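Local coordinates for AclR protein (Streptomyces galilaeus, PDB 2GEY) that is a putative hydroxylase of the SnoaL-like family in the biosynthesis of aromatic polyketide antibiotics, at the interface of chains A and B. Sequence-based numbering; all coordinates share one arbitrary frame. Chains: chain A/B, AclR protein.

Contact 1: the interface of chains A and B. Residues chain A 71, 74, 76, 106; chain B 67-69, 78.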
# COMPACT_ATOMS: atom_id res chain seq x y z
N GLU A 71 15.59 -3.18 -10.00
CA GLU A 71 16.51 -4.29 -9.77
C GLU A 71 16.20 -5.36 -10.80
O GLU A 71 15.03 -5.61 -11.12
CB GLU A 71 16.36 -4.86 -8.35
CG GLU A 71 17.52 -5.78 -7.93
CD GLU A 71 17.40 -6.32 -6.50
OE1 GLU A 71 16.30 -6.28 -5.94
OE2 GLU A 71 18.42 -6.79 -5.94
N ARG A 74 13.00 -5.56 -13.23
CA ARG A 74 11.83 -4.95 -12.63
C ARG A 74 12.04 -3.49 -12.23
O ARG A 74 13.16 -3.06 -11.95
CB ARG A 74 11.41 -5.76 -11.40
CG ARG A 74 10.87 -7.13 -11.73
CD ARG A 74 10.45 -7.89 -10.48
NE ARG A 74 11.61 -8.32 -9.70
CZ ARG A 74 11.84 -8.06 -8.41
NH1 ARG A 74 10.99 -7.36 -7.67
NH2 ARG A 74 12.95 -8.51 -7.85
N ALA A 76 9.76 -0.53 -9.70
CA ALA A 76 8.62 -0.24 -8.83
C ALA A 76 8.54 1.27 -8.57
O ALA A 76 9.56 1.92 -8.31
CB ALA A 76 8.74 -0.99 -7.51
N GLU A 106 4.42 -2.18 -9.91
CA GLU A 106 5.63 -2.94 -10.17
C GLU A 106 5.52 -3.49 -11.57
O GLU A 106 4.48 -4.04 -11.94
CB GLU A 106 5.81 -4.04 -9.12
CG GLU A 106 7.11 -4.82 -9.25
CD GLU A 106 7.25 -5.92 -8.21
OE1 GLU A 106 6.46 -5.96 -7.23
OE2 GLU A 106 8.18 -6.74 -8.36
N SER B 67 7.23 -10.08 -3.55
CA SER B 67 8.39 -9.56 -4.26
C SER B 67 9.24 -8.71 -3.33
O SER B 67 8.74 -8.13 -2.37
CB SER B 67 7.98 -8.75 -5.51
OG SER B 67 7.57 -7.43 -5.19
N ILE B 68 10.54 -8.69 -3.60
CA ILE B 68 11.46 -7.85 -2.86
C ILE B 68 12.40 -7.20 -3.87
O ILE B 68 12.75 -7.79 -4.89
CB ILE B 68 12.20 -8.67 -1.75
CG1 ILE B 68 13.14 -7.76 -0.95
CG2 ILE B 68 12.97 -9.84 -2.35
CD1 ILE B 68 13.61 -8.37 0.36
N MET B 69 12.73 -5.94 -3.63
CA MET B 69 13.55 -5.19 -4.53
C MET B 69 14.45 -4.31 -3.70
O MET B 69 14.06 -3.86 -2.62
CB MET B 69 12.68 -4.33 -5.45
CG MET B 69 13.43 -3.65 -6.54
SD MET B 69 12.35 -2.67 -7.60
CE MET B 69 11.25 -3.95 -8.19
N ARG B 78 6.69 -6.22 -1.41
CA ARG B 78 5.26 -6.36 -1.69
C ARG B 78 4.81 -7.60 -0.94
O ARG B 78 5.31 -8.70 -1.20
CB ARG B 78 4.99 -6.51 -3.19
CG ARG B 78 3.51 -6.69 -3.54
CD ARG B 78 3.21 -6.36 -5.01
NE ARG B 78 4.07 -7.13 -5.90
CZ ARG B 78 3.83 -8.37 -6.32
NH1 ARG B 78 2.74 -9.03 -5.95
NH2 ARG B 78 4.69 -8.97 -7.13
O HOH W 1 7.25 -9.04 -8.61
O HOH W 2 15.40 -9.00 -5.37
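A:Glu106 reaches B:Ser67 and B:Arg78 on a straight chain: its CG lies opposite the backbone N (chi1 -175°) and the chain stays extended beyond it, which carries the carboxylate across the interface. B:Ser67 turns its hydroxyl between its own backbone N and carbonyl carbon (chi1 80°), towards that carboxylate. The short serine B:Ser67 donates from OG to A:Glu106 OE1 at 2.7 Å, on the syn side and a little out of the carboxylate plane. A:Glu106 OE1 also accepts from B:Arg78 NE at 3.0 Å, nearly along its own C-O axis and in the guanidinium plane, a salt bridge with the two flat groups 59° apart. A:Glu106 OE2 is met from above the carboxylate plane by A:Arg74 NH1 at 3.0 Å, so the acid is shared by arginines of both chains and would probably favour its ionised form. A:Arg74 in turn uses its NH2 edge to reach the backbone carbonyl B:Ile68 O at 3.1 Å; one planar group with several N-H donors thus serves both a carboxylate and a backbone carbonyl. Water 2 joins the same carbonyl to A:Glu71 OE1. Flexible, unbranched B:Met69 lies against this polar net, running antiparallel to the side chain of A:Arg74. B:Met69 CE is 3.7 Å from A:Arg74 CB and 3.9 Å from the CB of A:Ala76, whose small methyl leaves room for the thioether, while B:Met69 CG packs on A:Glu71 CB. The site joins strands 62-71, 74-84 and 98-110 of chain A to strands 62-71 and 74-84 of chain B, where the sheets of two alpha+beta barrels face each other.

Contact 2: the interface of chains A and B. Residues chain A 39, 106, 118, 120; chain B 66-67, 78.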
# COMPACT_ATOMS: atom_id res chain seq x y z
N ASP A 39 -3.32 -10.25 -5.87
CA ASP A 39 -2.89 -11.62 -6.16
C ASP A 39 -3.79 -12.40 -7.12
O ASP A 39 -3.70 -13.62 -7.20
CB ASP A 39 -2.65 -12.42 -4.86
CG ASP A 39 -1.60 -11.79 -3.97
OD1 ASP A 39 -0.75 -11.03 -4.49
OD2 ASP A 39 -1.62 -12.03 -2.74
N GLU A 106 4.42 -2.18 -9.91
CA GLU A 106 5.63 -2.94 -10.17
C GLU A 106 5.52 -3.49 -11.57
O GLU A 106 4.48 -4.04 -11.94
CB GLU A 106 5.81 -4.04 -9.12
CG GLU A 106 7.11 -4.82 -9.25
CD GLU A 106 7.25 -5.92 -8.21
OE1 GLU A 106 6.46 -5.96 -7.23
OE2 GLU A 106 8.18 -6.74 -8.36
N TRP A 118 2.10 -5.55 -11.59
CA TRP A 118 1.44 -5.75 -10.30
C TRP A 118 1.13 -4.39 -9.68
O TRP A 118 1.97 -3.48 -9.74
CB TRP A 118 2.35 -6.51 -9.33
CG TRP A 118 2.84 -7.84 -9.76
CD1 TRP A 118 2.30 -9.05 -9.45
CD2 TRP A 118 4.02 -8.11 -10.53
NE1 TRP A 118 3.05 -10.06 -9.99
CE2 TRP A 118 4.11 -9.51 -10.66
CE3 TRP A 118 5.01 -7.31 -11.11
CZ2 TRP A 118 5.15 -10.13 -11.37
CZ3 TRP A 118 6.04 -7.92 -11.82
CH2 TRP A 118 6.10 -9.32 -11.94
N VAL A 120 -0.52 -2.36 -6.05
CA VAL A 120 -1.11 -2.32 -4.72
C VAL A 120 -1.65 -0.92 -4.57
O VAL A 120 -0.89 0.06 -4.54
CB VAL A 120 -0.07 -2.63 -3.62
CG1 VAL A 120 -0.68 -2.44 -2.24
CG2 VAL A 120 0.48 -4.04 -3.78
N LYS B 66 5.71 -11.38 -1.69
CA LYS B 66 5.45 -11.65 -3.10
C LYS B 66 6.60 -11.17 -3.97
O LYS B 66 6.89 -11.75 -5.01
CB LYS B 66 4.16 -10.96 -3.55
CG LYS B 66 2.92 -11.32 -2.73
CD LYS B 66 2.63 -12.80 -2.76
CE LYS B 66 2.17 -13.27 -4.11
NZ LYS B 66 1.56 -14.64 -4.00
N SER B 67 7.23 -10.08 -3.55
CA SER B 67 8.39 -9.56 -4.26
C SER B 67 9.24 -8.71 -3.33
O SER B 67 8.74 -8.13 -2.37
CB SER B 67 7.98 -8.75 -5.51
OG SER B 67 7.57 -7.43 -5.19
N ARG B 78 6.69 -6.22 -1.41
CA ARG B 78 5.26 -6.36 -1.69
C ARG B 78 4.81 -7.60 -0.94
O ARG B 78 5.31 -8.70 -1.20
CB ARG B 78 4.99 -6.51 -3.19
CG ARG B 78 3.51 -6.69 -3.54
CD ARG B 78 3.21 -6.36 -5.01
NE ARG B 78 4.07 -7.13 -5.90
CZ ARG B 78 3.83 -8.37 -6.32
NH1 ARG B 78 2.74 -9.03 -5.95
NH2 ARG B 78 4.69 -8.97 -7.13
O HOH W 3 0.14 -8.37 -4.42
O HOH W 4 7.25 -9.04 -8.61
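The cation-pi contact of B:Arg78 with A:Trp118 dominates this patch. The guanidinium lies over one face of the indole, the two planes 19° apart, with B:Arg78 NH2 3.3 Å from the centroid of the five-membered ring of A:Trp118. CZ and NH1 reach out over the CD1 rim, with B:Arg78 CZ 3.6 Å from A:Trp118 CD1. The chains themselves cross at about a right angle. A bend at chi3 (54°) in B:Arg78 turns its flat end out of the line of the CB-CG-CD stem and lays it on the ring. Tryptophan suits the place because its broad, electron-rich face can receive a cation while leaving the in-plane N-H groups for other partners.

Those edge groups serve the polar contacts. NE keeps its salt bridge to A:Glu106, which, with the indole face, restrains the guanidinium both in its plane and perpendicular to it. Water 4 links B:Arg78 NH2 to A:Glu106 OE2 and also lies above the indole. Water 3 lies in the plane at the guanidinium edge, 3.1 Å from B:Arg78 NH1, and also meets A:Asp39 OD1, a carboxylate that is thereby coupled to the arginine without touching it. A:Asp39 also faces B:Lys66 from the opposite direction, and the methylene CE of B:Lys66 makes a carbon contact with its carboxylate. The charged ends do not pair: A:Asp39 OD2 and B:Lys66 NZ are 4.3 Å apart, farther than a salt bridge, though opposite charges this near probably still attract weakly.

Apolar packing completes the site. The branched A:Val120 sets CG2 3.8 Å from B:Arg78 CD, supporting the aliphatic stem.

For the protein, the patch seats one long arginine of chain B against strand 113-122 of chain A through ring, charge and water, and so probably contributes to holding the two subunits together.

Contact 1 and contact 2 are neighbouring parts of one interface, the centres of their C-alpha atoms about 7 Å apart. They share A:Glu106, B:Ser67 and B:Arg78: on strand 98-110, A:Glu106 joins A:Arg74 on strand 74-84 to B:Arg78, which in turn reaches strand 113-122 and, through water, the loop at A:Asp39. Two-fold symmetry repeats both contacts with the chains exchanged. A linked set of polar and aromatic contacts between the facing sheets therefore occurs twice, which would favour a dimer, although the coordinates alone do not show that it forms in solution.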